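Local coordinates for regulatory protein CII (Enterobacteria phage lambda, PDB 1ZS4) that activates transcription from the phage promoters that express repressor and integrase, binding DNA as a homotetramer with helix-turn-helix motifs, to establish latency, at the interface of chains A and B. Sequence-based numbering; all coordinates share one arbitrary frame. Chains: chain A/B, Regulatory protein CII.

Contact 1: the interface of chains A and B. Residues chain A 55, 58-59; chain B 21, 25.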
ATOM      1  N   LEU A  55      11.162  -4.255  11.807  1.00  9.52           N
ATOM      2  CA  LEU A  55      10.914  -4.200  10.360  1.00 10.44           C
ATOM      3  C   LEU A  55      12.224  -4.329   9.576  1.00 10.46           C
ATOM      4  O   LEU A  55      12.296  -5.071   8.593  1.00  9.69           O
ATOM      5  CB  LEU A  55      10.204  -2.906   9.960  1.00 11.76           C
ATOM      6  CG  LEU A  55       9.954  -2.739   8.453  1.00 13.52           C
ATOM      7  CD1 LEU A  55       9.049  -3.860   7.972  1.00 13.45           C
ATOM      8  CD2 LEU A  55       9.313  -1.387   8.177  1.00 14.55           C
ATOM      9  N   VAL A  58      13.453  -7.964   9.700  1.00 10.63           N
ATOM     10  CA  VAL A  58      12.732  -8.847   8.783  1.00 13.69           C
ATOM     11  C   VAL A  58      13.202  -8.620   7.347  1.00 12.58           C
ATOM     12  O   VAL A  58      13.408  -9.574   6.591  1.00 12.47           O
ATOM     13  CB  VAL A  58      11.210  -8.625   8.906  1.00 14.27           C
ATOM     14  CG1 VAL A  58      10.462  -9.302   7.744  1.00 17.00           C
ATOM     15  CG2 VAL A  58      10.738  -9.199  10.238  1.00 17.05           C
ATOM     16  N   LEU A  59      13.406  -7.360   6.973  1.00 11.94           N
ATOM     17  CA  LEU A  59      13.853  -7.057   5.618  1.00 12.93           C
ATOM     18  C   LEU A  59      15.243  -7.590   5.286  1.00 14.35           C
ATOM     19  O   LEU A  59      15.591  -7.699   4.110  1.00 16.13           O
ATOM     20  CB  LEU A  59      13.794  -5.548   5.350  1.00 14.26           C
ATOM     21  CG  LEU A  59      12.375  -4.965   5.387  1.00 11.71           C
ATOM     22  CD1 LEU A  59      12.413  -3.461   5.201  1.00 15.86           C
ATOM     23  CD2 LEU A  59      11.525  -5.628   4.300  1.00 16.13           C
TER
ATOM     24  N   LYS B  21      10.773  -2.413  -0.676  1.00 11.81           N
ATOM     25  CA  LYS B  21      11.022  -3.639   0.077  1.00 13.52           C
ATOM     26  C   LYS B  21       9.797  -4.078   0.840  1.00 13.86           C
ATOM     27  O   LYS B  21       9.496  -5.269   0.930  1.00 12.06           O
ATOM     28  CB  LYS B  21      12.166  -3.430   1.056  1.00 15.10           C
ATOM     29  CG  LYS B  21      13.506  -3.266   0.421  1.00 19.12           C
ATOM     30  CD  LYS B  21      14.520  -3.029   1.524  1.00 19.76           C
ATOM     31  CE  LYS B  21      15.895  -3.428   1.088  1.00 23.56           C
ATOM     32  NZ  LYS B  21      16.871  -3.211   2.169  1.00 21.04           N
ATOM     33  N   LEU B  25       7.619  -7.471   0.670  1.00 15.90           N
ATOM     34  CA  LEU B  25       7.417  -8.245   1.890  1.00 16.36           C
ATOM     35  C   LEU B  25       5.933  -8.523   2.087  1.00 16.71           C
ATOM     36  O   LEU B  25       5.562  -9.573   2.594  1.00 18.83           O
ATOM     37  CB  LEU B  25       7.950  -7.474   3.100  1.00 16.38           C
ATOM     38  CG  LEU B  25       7.611  -8.041   4.479  1.00 15.00           C
ATOM     39  CD1 LEU B  25       8.409  -9.324   4.713  1.00 14.97           C
ATOM     40  CD2 LEU B  25       7.951  -7.002   5.543  1.00 16.65           C
TER
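B:Leu25 lays its two methyl branches against the end of the chain A helix 49-59, meeting A:Val58 with one and A:Leu59 with the other. The first of these apolar contacts joins B:Leu25 CD1 to A:Val58 CG1 at 3.7 Å, the two side chains crossing at about a right angle. A:Val58 presents CG1 because this branch stands anti to its backbone N (chi1 167°). The second branch, B:Leu25 CD2, packs on A:Leu59 CD2 at 4.0 Å. It also touches A:Val58 CG1 and the CD1 methyl of A:Leu55, one helical turn before A:Leu59, so that one methyl of chain B is shared by three residues of chain A.

A second set of contacts involves A:Leu59 and the base of B:Lys21. Here CD2 of A:Leu59 stands 4.0 Å from B:Lys21 CB, and CD1 lies only slightly farther from the same atom, so both branches of the fork face the start of the lysine side chain. With CG of A:Leu59 beside its backbone N (chi1 -64°), the fork is directed at the groove between B:Lys21 and B:Leu25, which lie one turn apart on their helix.

Polar atoms enter this patch through van der Waals contact. The backbone carbonyl of B:Lys21 borders the apolar patch, its O 3.9 Å from A:Leu59 CD2. Beyond CG the lysine chain runs out extended, and its terminal amino group, NZ, is carried away from the leucines; the aliphatic base of the residue therefore does the packing.

In the fold, the site joins the C-terminal end of helix 49-59 of chain A to the last turns of the long N-terminal helix 7-25 of chain B, just ahead of helix 27-34, which opens the helix-turn-helix motif.

Contact 2: the interface of chains A and B. Residues chain A 68, 71-72; chain B 24, 67, 70-71, 74.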
ATOM      1  N   MET A  68       9.638 -14.435  -4.964  1.00 18.98           N
ATOM      2  CA  MET A  68      10.031 -13.534  -6.041  1.00 18.07           C
ATOM      3  C   MET A  68       9.333 -13.916  -7.347  1.00 17.01           C
ATOM      4  O   MET A  68       8.916 -13.044  -8.114  1.00 17.07           O
ATOM      5  CB  MET A  68      11.548 -13.560  -6.252  1.00 14.63           C
ATOM      6  CG  MET A  68      12.061 -12.580  -7.330  1.00 16.02           C
ATOM      7  SD  MET A  68      11.481 -10.855  -7.183  1.00 11.83           S
ATOM      8  CE  MET A  68      12.514 -10.272  -5.847  1.00 16.96           C
ATOM      9  N   LEU A  71       5.787 -12.672  -7.137  1.00 16.49           N
ATOM     10  CA  LEU A  71       5.710 -11.222  -7.314  1.00 15.19           C
ATOM     11  C   LEU A  71       5.908 -10.890  -8.794  1.00 13.74           C
ATOM     12  O   LEU A  71       5.199 -10.066  -9.353  1.00 13.88           O
ATOM     13  CB  LEU A  71       6.800 -10.526  -6.499  1.00 15.12           C
ATOM     14  CG  LEU A  71       6.632 -10.467  -4.987  1.00 14.68           C
ATOM     15  CD1 LEU A  71       7.931 -10.013  -4.336  1.00 14.89           C
ATOM     16  CD2 LEU A  71       5.519  -9.490  -4.655  1.00 15.99           C
ATOM     17  N   ALA A  72       6.871 -11.541  -9.434  1.00 12.45           N
ATOM     18  CA  ALA A  72       7.131 -11.262 -10.836  1.00 13.33           C
ATOM     19  C   ALA A  72       5.915 -11.575 -11.700  1.00 13.65           C
ATOM     20  O   ALA A  72       5.621 -10.841 -12.644  1.00 13.67           O
ATOM     21  CB  ALA A  72       8.348 -12.055 -11.320  1.00 13.30           C
TER
ATOM     22  N   MET B  24       7.235  -5.734  -1.414  1.00 14.04           N
ATOM     23  CA  MET B  24       7.598  -7.114  -1.737  1.00 14.80           C
ATOM     24  C   MET B  24       7.365  -8.004  -0.525  1.00 17.18           C
ATOM     25  O   MET B  24       6.955  -9.148  -0.667  1.00 18.66           O
ATOM     26  CB  MET B  24       9.047  -7.210  -2.218  1.00 13.60           C
ATOM     27  CG  MET B  24       9.335  -6.488  -3.529  1.00 14.53           C
ATOM     28  SD  MET B  24      10.968  -6.871  -4.211  1.00 10.83           S
ATOM     29  CE  MET B  24      12.029  -6.184  -2.942  1.00 17.04           C
ATOM     30  N   ASP B  67      16.733  -6.261  -4.492  1.00 27.43           N
ATOM     31  CA  ASP B  67      15.740  -7.151  -5.063  1.00 26.93           C
ATOM     32  C   ASP B  67      14.905  -6.547  -6.187  1.00 25.23           C
ATOM     33  O   ASP B  67      14.260  -7.286  -6.929  1.00 26.17           O
ATOM     34  CB  ASP B  67      14.832  -7.715  -3.976  1.00 26.45           C
ATOM     35  CG  ASP B  67      15.519  -8.792  -3.161  1.00 27.45           C
ATOM     36  OD1 ASP B  67      16.395  -9.488  -3.726  1.00 26.76           O
ATOM     37  OD2 ASP B  67      15.181  -8.954  -1.972  1.00 28.02           O
ATOM     38  N   ARG B  70      16.215  -7.645  -9.546  1.00 21.82           N
ATOM     39  CA  ARG B  70      15.840  -9.032  -9.701  1.00 21.05           C
ATOM     40  C   ARG B  70      14.386  -9.117 -10.192  1.00 20.20           C
ATOM     41  O   ARG B  70      14.082  -9.827 -11.156  1.00 18.18           O
ATOM     42  CB  ARG B  70      15.993  -9.690  -8.343  1.00 23.43           C
ATOM     43  CG  ARG B  70      15.994 -11.175  -8.305  1.00 24.69           C
ATOM     44  CD  ARG B  70      16.385 -11.547  -6.892  1.00 25.18           C
ATOM     45  NE  ARG B  70      15.864 -12.836  -6.490  1.00 25.68           N
ATOM     46  CZ  ARG B  70      15.494 -13.118  -5.250  1.00 26.01           C
ATOM     47  NH1 ARG B  70      15.590 -12.189  -4.303  1.00 25.06           N
ATOM     48  NH2 ARG B  70      15.037 -14.325  -4.954  1.00 25.86           N
ATOM     49  N   LEU B  71      13.491  -8.386  -9.528  1.00 17.57           N
ATOM     50  CA  LEU B  71      12.084  -8.385  -9.913  1.00 16.71           C
ATOM     51  C   LEU B  71      11.894  -7.866 -11.343  1.00 16.97           C
ATOM     52  O   LEU B  71      11.179  -8.471 -12.131  1.00 17.11           O
ATOM     53  CB  LEU B  71      11.260  -7.524  -8.943  1.00 15.89           C
ATOM     54  CG  LEU B  71       9.773  -7.376  -9.269  1.00 16.07           C
ATOM     55  CD1 LEU B  71       9.106  -8.744  -9.267  1.00 16.49           C
ATOM     56  CD2 LEU B  71       9.123  -6.459  -8.223  1.00 16.05           C
ATOM     57  N   GLN B  74      12.990 -10.520 -13.909  1.00 17.23           N
ATOM     58  CA  GLN B  74      12.044 -11.617 -14.045  1.00 15.87           C
ATOM     59  C   GLN B  74      10.730 -11.179 -14.679  1.00 15.04           C
ATOM     60  O   GLN B  74      10.104 -11.950 -15.388  1.00 16.05           O
ATOM     61  CB  GLN B  74      11.810 -12.280 -12.695  1.00 19.40           C
ATOM     62  CG  GLN B  74      13.067 -13.004 -12.202  1.00 21.60           C
ATOM     63  CD  GLN B  74      12.874 -13.735 -10.891  1.00 24.47           C
ATOM     64  OE1 GLN B  74      11.855 -14.440 -10.734  1.00 24.85           O
ATOM     65  NE2 GLN B  74      13.761 -13.614 -10.017  1.00 28.20           N
TER
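A:Leu71, A:Ala72 and A:Met68 of chain A close on B:Leu71 and B:Met24 to form the apolar centre. B:Leu71 pushes its CD1 methyl against the backbone of the opposite helix, 3.6 Å from A:Ala72 CA, and the same methyl touches A:Leu71 CB. One branch of A:Leu71, CD1, meets B:Met24 CB at 3.7 Å, the two side chains set roughly perpendicular.

A:Met68 links this centre to the rim. Its CG is anti to the backbone N (chi1 -177°), and bends at chi2 and chi3 fold the thioether along the chain B helix: A:Met68 SD rests 3.7 Å from B:Leu71 CA, while the terminal CE reaches B:Asp67 and approaches B:Met24 SD.

Farther out, A:Ala72 CB packs on B:Gln74 CB at 3.7 Å. B:Gln74 reaches out extended and crosses A:Met68 at a slant, its amide nitrogen NE2 3.3 Å from A:Met68 CG, a close van der Waals contact. A:Met68 CG also lies over one guanidinium face of B:Arg70, offset toward its rim. That group is steadied within chain B by a salt bridge and hydrogen bond from B:Arg70 NH1 to B:Asp67 OD1 at 2.9 Å; the carboxylate oxygen lies in the guanidinium plane, whereas NH1 meets it from well above the carboxylate plane.

The site packs the C-terminal helices of two subunits together, with B:Met24 of helix 7-25 alongside, and probably helps hold the CII homotetramer together.

The C-alpha centres of contact 1 and contact 2 lie about 14 Å apart. Helix 7-25 of chain B serves both: B:Lys21 and B:Leu25 belong to contact 1, and B:Met24, between them in sequence, turns to contact 2. Chain A answers with two different elements, helix 49-59 and then helix 65-78 after the intervening linker. Contact 1 thus joins the bodies of the two subunits, whereas contact 2 mainly pairs their C-terminal helices. Together they probably restrain how the helix-turn-helix units are placed relative to the C-terminal helices. The A-B interface as a whole is not an exact two-fold.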